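Local coordinates for CalG4 (Micromonospora echinospora, PDB 3IA7), which is a GT-B-fold protein built from two Rossmann-like domains, with a C-terminal domain of the erythromycin biosynthesis protein CIII-like family, at residues L81-E86 with F111-G116. Residues are numbered along the deposited sequence; the frame is centred on the assembly and turned at random.
Sequences LVYVRE and FPFIAG
Tyr83 and Phe111 form a T-shaped (edge-to-face) pair: the ring centroids lie 4.8 Å apart and the planes are inclined at 63°. The tyrosine presents the CD1–CE1 side of its ring to one face of the phenylalanine. CE1 stands over the centre of the Phe111 ring, 3.6 Å above its plane, while CD1 makes the shortest carbon-carbon approach between the two rings, 3.5 Å from Phe111 CZ. Both side chains have CG anti to their own backbone N (chi1 174° for Tyr83, 178° for Phe111), and the two run antiparallel past one another.

Tyr83 OH lies beside the Phe111 carbonyl, 2.6 Å from Phe111 O, in a weak hydrogen bond. Phe111 O also receives a weak bond from Asn87 ND2. The same hydroxyl meets the edge of the Phe113 ring near its plane, 3.2 Å from CD2, and the Tyr83 and Phe113 side chains cross at about a right angle. Ile114 CD1 adds a looser apolar contact to Tyr83 CE2 at 4.1 Å. From the next turn of the helix, Glu86 touches Phe111 through its aliphatic part, with CG 3.9 Å from CE2; its carboxylate is bound elsewhere, by Ser59, Tyr57 and the backbone N of Glu60.

Pro112, at the centre of an inverse gamma turn, occupies the N-cap position of helix 113-123. The contact thus joins the first half of helix 75-98 to the link between parallel strand 105-109 and helix 113-123, part of the beta-alpha-beta crossover to strand 127-131 in the seven-stranded parallel sheet of the N-terminal Rossmann-like domain of the GT-B fold. Helix 159-170 packs against Val84 and Ile114 through Leu165, and Trp182 meets the Phe113 ring edge-to-face.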
ATOM      1  N   LEU A  81     -19.321  -2.811  29.457  1.00 17.41           N
ATOM      2  CA  LEU A  81     -19.386  -4.275  29.660  1.00 18.44           C
ATOM      3  C   LEU A  81     -19.131  -5.044  28.370  1.00 17.19           C
ATOM      4  O   LEU A  81     -18.476  -6.111  28.401  1.00 17.90           O
ATOM      5  CB  LEU A  81     -20.705  -4.737  30.337  1.00 17.63           C
ATOM      6  CG  LEU A  81     -20.857  -4.238  31.793  1.00 17.73           C
ATOM      7  CD1 LEU A  81     -22.259  -4.571  32.297  1.00 18.80           C
ATOM      8  CD2 LEU A  81     -19.799  -4.824  32.720  1.00 18.98           C
ATOM      9  N   VAL A  82     -19.603  -4.510  27.241  1.00 17.30           N
ATOM     10  CA  VAL A  82     -19.359  -5.193  25.964  1.00 17.55           C
ATOM     11  C   VAL A  82     -17.870  -5.112  25.621  1.00 16.73           C
ATOM     12  O   VAL A  82     -17.348  -6.029  25.019  1.00 16.30           O
ATOM     13  CB  VAL A  82     -20.271  -4.717  24.753  1.00 18.40           C
ATOM     14  CG1 VAL A  82     -19.960  -3.311  24.306  1.00 19.43           C
ATOM     15  CG2 VAL A  82     -20.075  -5.653  23.569  1.00 18.50           C
ATOM     16  N   TYR A  83     -17.222  -4.023  26.012  1.00 16.72           N
ATOM     17  CA  TYR A  83     -15.769  -3.842  25.805  1.00 16.57           C
ATOM     18  C   TYR A  83     -15.010  -4.957  26.546  1.00 15.86           C
ATOM     19  O   TYR A  83     -14.088  -5.605  25.993  1.00 14.93           O
ATOM     20  CB  TYR A  83     -15.349  -2.455  26.331  1.00 16.15           C
ATOM     21  CG  TYR A  83     -13.856  -2.206  26.299  1.00 18.56           C
ATOM     22  CD1 TYR A  83     -13.211  -1.866  25.092  1.00 17.68           C
ATOM     23  CD2 TYR A  83     -13.069  -2.335  27.461  1.00 16.22           C
ATOM     24  CE1 TYR A  83     -11.818  -1.638  25.063  1.00 18.81           C
ATOM     25  CE2 TYR A  83     -11.689  -2.113  27.433  1.00 18.15           C
ATOM     26  CZ  TYR A  83     -11.081  -1.769  26.232  1.00 15.47           C
ATOM     27  OH  TYR A  83      -9.726  -1.542  26.165  1.00 18.39           O
ATOM     28  N   VAL A  84     -15.382  -5.145  27.811  1.00 14.50           N
ATOM     29  CA  VAL A  84     -14.791  -6.211  28.627  1.00 14.04           C
ATOM     30  C   VAL A  84     -15.064  -7.605  28.031  1.00 13.20           C
ATOM     31  O   VAL A  84     -14.121  -8.409  27.914  1.00 12.47           O
ATOM     32  CB  VAL A  84     -15.185  -6.110  30.127  1.00 13.99           C
ATOM     33  CG1 VAL A  84     -14.599  -7.294  30.905  1.00 13.85           C
ATOM     34  CG2 VAL A  84     -14.651  -4.773  30.729  1.00 13.21           C
ATOM     35  N   ARG A  85     -16.310  -7.882  27.648  1.00 12.04           N
ATOM     36  CA  ARG A  85     -16.645  -9.162  27.022  1.00 13.47           C
ATOM     37  C   ARG A  85     -15.839  -9.414  25.754  1.00 12.94           C
ATOM     38  O   ARG A  85     -15.400 -10.541  25.519  1.00 12.41           O
ATOM     39  CB  ARG A  85     -18.132  -9.310  26.719  1.00 13.17           C
ATOM     40  CG  ARG A  85     -19.043  -9.418  27.958  1.00 15.82           C
ATOM     41  CD  ARG A  85     -20.438  -9.894  27.588  1.00 16.70           C
ATOM     42  NE  ARG A  85     -21.118  -9.005  26.645  1.00 20.34           N
ATOM     43  CZ  ARG A  85     -21.853  -7.951  26.996  1.00 23.10           C
ATOM     44  NH1 ARG A  85     -22.016  -7.643  28.282  1.00 22.72           N
ATOM     45  NH2 ARG A  85     -22.432  -7.204  26.058  1.00 25.25           N
ATOM     46  N   GLU A  86     -15.647  -8.381  24.943  1.00 12.03           N
ATOM     47  CA  GLU A  86     -14.864  -8.510  23.706  1.00 12.91           C
ATOM     48  C   GLU A  86     -13.396  -8.833  24.010  1.00 12.91           C
ATOM     49  O   GLU A  86     -12.793  -9.702  23.333  1.00 11.76           O
ATOM     50  CB  GLU A  86     -14.926  -7.183  22.896  1.00 14.16           C
ATOM     51  CG  GLU A  86     -14.323  -7.316  21.458  1.00 16.42           C
ATOM     52  CD  GLU A  86     -15.220  -8.069  20.483  1.00 18.81           C
ATOM     53  OE1 GLU A  86     -16.122  -8.821  20.910  1.00 20.25           O
ATOM     54  OE2 GLU A  86     -15.003  -7.917  19.260  1.00 16.11           O
ATOM     55  N   PHE A 111      -7.042  -1.548  21.968  1.00 13.65           N
ATOM     56  CA  PHE A 111      -8.444  -1.859  22.321  1.00 14.45           C
ATOM     57  C   PHE A 111      -8.539  -3.189  23.144  1.00 13.14           C
ATOM     58  O   PHE A 111      -9.099  -3.201  24.257  1.00 15.12           O
ATOM     59  CB  PHE A 111      -9.307  -1.881  21.066  1.00 15.22           C
ATOM     60  CG  PHE A 111     -10.778  -2.247  21.323  1.00 18.59           C
ATOM     61  CD1 PHE A 111     -11.780  -1.302  21.124  1.00 24.07           C
ATOM     62  CD2 PHE A 111     -11.131  -3.527  21.728  1.00 20.46           C
ATOM     63  CE1 PHE A 111     -13.152  -1.648  21.379  1.00 22.81           C
ATOM     64  CE2 PHE A 111     -12.492  -3.878  21.991  1.00 23.66           C
ATOM     65  CZ  PHE A 111     -13.476  -2.934  21.789  1.00 20.46           C
ATOM     66  N   PRO A 112      -7.988  -4.296  22.638  1.00 13.37           N
ATOM     67  CA  PRO A 112      -7.879  -5.482  23.515  1.00 14.21           C
ATOM     68  C   PRO A 112      -6.674  -5.517  24.479  1.00 13.96           C
ATOM     69  O   PRO A 112      -6.046  -6.577  24.639  1.00 14.02           O
ATOM     70  CB  PRO A 112      -7.780  -6.644  22.484  1.00 14.00           C
ATOM     71  CG  PRO A 112      -6.930  -6.008  21.360  1.00 12.93           C
ATOM     72  CD  PRO A 112      -7.547  -4.608  21.255  1.00 12.91           C
ATOM     73  N   PHE A 113      -6.387  -4.415  25.191  1.00 13.05           N
ATOM     74  CA  PHE A 113      -5.173  -4.433  25.992  1.00 12.96           C
ATOM     75  C   PHE A 113      -5.346  -5.361  27.200  1.00 13.30           C
ATOM     76  O   PHE A 113      -4.357  -5.888  27.660  1.00 13.08           O
ATOM     77  CB  PHE A 113      -4.754  -3.050  26.466  1.00 12.70           C
ATOM     78  CG  PHE A 113      -5.571  -2.520  27.633  1.00 13.55           C
ATOM     79  CD1 PHE A 113      -5.072  -2.632  28.936  1.00 12.11           C
ATOM     80  CD2 PHE A 113      -6.787  -1.881  27.436  1.00 11.66           C
ATOM     81  CE1 PHE A 113      -5.789  -2.160  30.084  1.00 11.93           C
ATOM     82  CE2 PHE A 113      -7.510  -1.350  28.580  1.00 13.58           C
ATOM     83  CZ  PHE A 113      -6.981  -1.489  29.892  1.00 12.96           C
ATOM     84  N   ILE A 114      -6.582  -5.519  27.712  1.00 10.83           N
ATOM     85  CA  ILE A 114      -6.785  -6.427  28.823  1.00 13.12           C
ATOM     86  C   ILE A 114      -6.445  -7.866  28.397  1.00 10.71           C
ATOM     87  O   ILE A 114      -5.664  -8.567  29.043  1.00 11.23           O
ATOM     88  CB  ILE A 114      -8.211  -6.331  29.416  1.00 12.23           C
ATOM     89  CG1 ILE A 114      -8.442  -4.891  29.935  1.00 13.65           C
ATOM     90  CG2 ILE A 114      -8.388  -7.380  30.515  1.00 14.34           C
ATOM     91  CD1 ILE A 114      -9.881  -4.533  30.151  1.00 17.82           C
ATOM     92  N   ALA A 115      -6.977  -8.276  27.272  1.00 11.57           N
ATOM     93  CA  ALA A 115      -6.633  -9.609  26.716  1.00 10.92           C
ATOM     94  C   ALA A 115      -5.147  -9.732  26.509  1.00 11.57           C
ATOM     95  O   ALA A 115      -4.536 -10.723  26.866  1.00 11.14           O
ATOM     96  CB  ALA A 115      -7.363  -9.806  25.356  1.00 12.82           C
ATOM     97  N   GLY A 116      -4.529  -8.711  25.932  1.00 10.98           N
ATOM     98  CA  GLY A 116      -3.122  -8.869  25.593  1.00 12.66           C
ATOM     99  C   GLY A 116      -2.244  -9.024  26.801  1.00 10.25           C
ATOM    100  O   GLY A 116      -1.360  -9.873  26.845  1.00 11.98           O
TER